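Glycosylation Associate Protein 1 (Streptococcus agalactiae serotype V, PDB 6OYC) probably assists the glycosylation and export of serine-rich adhesins as the GT-B-related first component of the Gap123 complex of the accessory Sec system. Local coordinates at residues R180-L183 with H188-E191. Numbering follows the deposited sequence.
Sequences REYL and HHVE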
ATOM      1  N   ARG A 180      -5.225 -28.248   4.448  1.00 31.19           N
ATOM      2  CA  ARG A 180      -5.281 -28.122   2.999  1.00 32.85           C
ATOM      3  C   ARG A 180      -6.539 -27.354   2.610  1.00 33.93           C
ATOM      4  O   ARG A 180      -7.635 -27.674   3.086  1.00 36.26           O
ATOM      5  CB  ARG A 180      -5.264 -29.493   2.327  1.00 32.16           C
ATOM      6  CG  ARG A 180      -5.705 -29.462   0.874  1.00 36.13           C
ATOM      7  CD  ARG A 180      -5.521 -30.826   0.221  1.00 35.10           C
ATOM      8  NE  ARG A 180      -4.196 -31.368   0.490  1.00 35.79           N
ATOM      9  CZ  ARG A 180      -3.741 -32.499  -0.030  1.00 40.91           C
ATOM     10  NH1 ARG A 180      -4.507 -33.197  -0.859  1.00 40.62           N
ATOM     11  NH2 ARG A 180      -2.516 -32.923   0.262  1.00 37.69           N
ATOM     12  N   GLU A 181      -6.374 -26.340   1.765  1.00 31.32           N
ATOM     13  CA  GLU A 181      -7.458 -25.495   1.270  1.00 31.25           C
ATOM     14  C   GLU A 181      -7.602 -25.745  -0.221  1.00 33.26           C
ATOM     15  O   GLU A 181      -6.665 -25.486  -0.980  1.00 33.28           O
ATOM     16  CB  GLU A 181      -7.178 -24.004   1.522  1.00 29.69           C
ATOM     17  CG  GLU A 181      -8.246 -23.060   0.943  1.00 28.43           C
ATOM     18  CD  GLU A 181      -7.825 -21.577   0.911  1.00 30.91           C
ATOM     19  OE1 GLU A 181      -6.627 -21.232   1.089  1.00 30.09           O
ATOM     20  OE2 GLU A 181      -8.718 -20.740   0.711  1.00 27.23           O
ATOM     21  N   TYR A 182      -8.767 -26.242  -0.635  1.00 33.68           N
ATOM     22  CA  TYR A 182      -9.021 -26.515  -2.041  1.00 32.50           C
ATOM     23  C   TYR A 182      -9.350 -25.225  -2.789  1.00 33.73           C
ATOM     24  O   TYR A 182      -9.873 -24.265  -2.212  1.00 32.26           O
ATOM     25  CB  TYR A 182     -10.144 -27.559  -2.186  1.00 34.00           C
ATOM     26  CG  TYR A 182      -9.639 -28.972  -1.913  1.00 33.00           C
ATOM     27  CD1 TYR A 182      -9.486 -29.432  -0.610  1.00 35.08           C
ATOM     28  CD2 TYR A 182      -9.270 -29.818  -2.958  1.00 33.62           C
ATOM     29  CE1 TYR A 182      -9.008 -30.719  -0.343  1.00 37.25           C
ATOM     30  CE2 TYR A 182      -8.786 -31.100  -2.713  1.00 36.15           C
ATOM     31  CZ  TYR A 182      -8.658 -31.542  -1.399  1.00 40.30           C
ATOM     32  OH  TYR A 182      -8.172 -32.805  -1.144  1.00 44.19           O
ATOM     33  N   LEU A 183      -9.039 -25.216  -4.101  1.00 32.74           N
ATOM     34  CA  LEU A 183      -9.029 -24.004  -4.919  1.00 34.79           C
ATOM     35  C   LEU A 183      -9.758 -24.183  -6.247  1.00 37.68           C
ATOM     36  O   LEU A 183      -9.515 -23.422  -7.183  1.00 39.93           O
ATOM     37  CB  LEU A 183      -7.586 -23.552  -5.195  1.00 35.01           C
ATOM     38  CG  LEU A 183      -6.692 -23.257  -3.983  1.00 37.29           C
ATOM     39  CD1 LEU A 183      -5.263 -22.945  -4.428  1.00 34.10           C
ATOM     40  CD2 LEU A 183      -7.276 -22.121  -3.113  1.00 29.69           C
ATOM     41  N   HIS A 188     -13.921 -24.891  -2.408  1.00 36.18           N
ATOM     42  CA  HIS A 188     -12.922 -24.139  -1.661  1.00 37.31           C
ATOM     43  C   HIS A 188     -12.846 -24.610  -0.219  1.00 36.12           C
ATOM     44  O   HIS A 188     -12.451 -23.837   0.654  1.00 37.09           O
ATOM     45  CB  HIS A 188     -13.218 -22.637  -1.711  1.00 39.21           C
ATOM     46  CG  HIS A 188     -13.247 -22.073  -3.097  1.00 45.10           C
ATOM     47  ND1 HIS A 188     -14.261 -21.254  -3.547  1.00 52.78           N
ATOM     48  CD2 HIS A 188     -12.387 -22.213  -4.133  1.00 44.11           C
ATOM     49  CE1 HIS A 188     -14.027 -20.918  -4.805  1.00 49.00           C
ATOM     50  NE2 HIS A 188     -12.897 -21.490  -5.184  1.00 45.68           N
ATOM     51  N   HIS A 189     -13.231 -25.860   0.054  1.00 34.99           N
ATOM     52  CA  HIS A 189     -13.331 -26.298   1.436  1.00 35.12           C
ATOM     53  C   HIS A 189     -11.942 -26.593   2.005  1.00 36.12           C
ATOM     54  O   HIS A 189     -10.967 -26.784   1.271  1.00 36.70           O
ATOM     55  CB  HIS A 189     -14.244 -27.528   1.549  1.00 35.76           C
ATOM     56  CG  HIS A 189     -13.551 -28.830   1.299  1.00 36.85           C
ATOM     57  ND1 HIS A 189     -13.466 -29.398   0.045  1.00 38.13           N
ATOM     58  CD2 HIS A 189     -12.908 -29.676   2.140  1.00 37.69           C
ATOM     59  CE1 HIS A 189     -12.792 -30.532   0.122  1.00 35.82           C
ATOM     60  NE2 HIS A 189     -12.441 -30.725   1.381  1.00 37.89           N
ATOM     61  N   VAL A 190     -11.871 -26.650   3.336  1.00 32.49           N
ATOM     62  CA  VAL A 190     -10.617 -26.740   4.070  1.00 33.66           C
ATOM     63  C   VAL A 190     -10.619 -28.032   4.885  1.00 38.37           C
ATOM     64  O   VAL A 190     -11.588 -28.310   5.603  1.00 36.47           O
ATOM     65  CB  VAL A 190     -10.430 -25.506   4.979  1.00 33.95           C
ATOM     66  CG1 VAL A 190      -9.118 -25.574   5.782  1.00 31.93           C
ATOM     67  CG2 VAL A 190     -10.476 -24.223   4.162  1.00 31.74           C
ATOM     68  N   GLU A 191      -9.534 -28.810   4.788  1.00 33.34           N
ATOM     69  CA  GLU A 191      -9.355 -30.039   5.562  1.00 32.41           C
ATOM     70  C   GLU A 191      -8.234 -29.838   6.572  1.00 33.07           C
ATOM     71  O   GLU A 191      -7.086 -29.582   6.193  1.00 33.25           O
ATOM     72  CB  GLU A 191      -9.034 -31.240   4.664  1.00 32.79           C
ATOM     73  CG  GLU A 191     -10.179 -31.696   3.752  1.00 43.99           C
ATOM     74  CD  GLU A 191      -9.728 -32.648   2.624  1.00 52.80           C
ATOM     75  OE1 GLU A 191      -8.565 -33.120   2.669  1.00 52.81           O
ATOM     76  OE2 GLU A 191     -10.543 -32.929   1.695  1.00 47.94           O
TER
HETATM   77  O   HOH W   1     -11.540 -21.301   1.233  1.00 33.13           O
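Tyr182 and His189 lie alongside each other at the turn end of an antiparallel beta hairpin, and they illustrate how closely packed rings can neighbour an exposed, water-bridged end at His188. The hairpin joins strands 177-182 and 190-192 of the extended antiparallel sheet. Arg180 and Glu191 form its hydrogen-bonded pair, with Glu191 N reaching Arg180 O at 2.8 Å, and Tyr182 N extends the ladder to His189 O at 3.0 Å.

Across the hairpin the tight part is built from three side chains. The rings of Tyr182 and His189 are nearly parallel, planes 14° apart, but offset until little of one lies over the other; Tyr182 CD1 sits over one face of the imidazole, near its rim, 3.6 Å from His189 CE1. The carboxylate of Glu191 stands by the phenol ring with its plane turned 55° from it, OE2 3.4 Å from Tyr182 CE1. Asp187 at ND1 and Glu191 at NE2 together hold the imidazole's rotation.

Glu181 and Val190 touch lightly, CG to CG2 at 4.1 Å, and Ile208 of helix 208-223 packs over both. Arg13 and Tyr170 take Glu181 OE1, whereas a water links OE2 to His188 O. The solvent side is His188, whose ring edge merely approaches Tyr182 O, CD2 at 3.8 Å. Back among the rings, His189 NE2 donates to Glu191 OE2 at 2.9 Å, meeting that oxygen on its anti side.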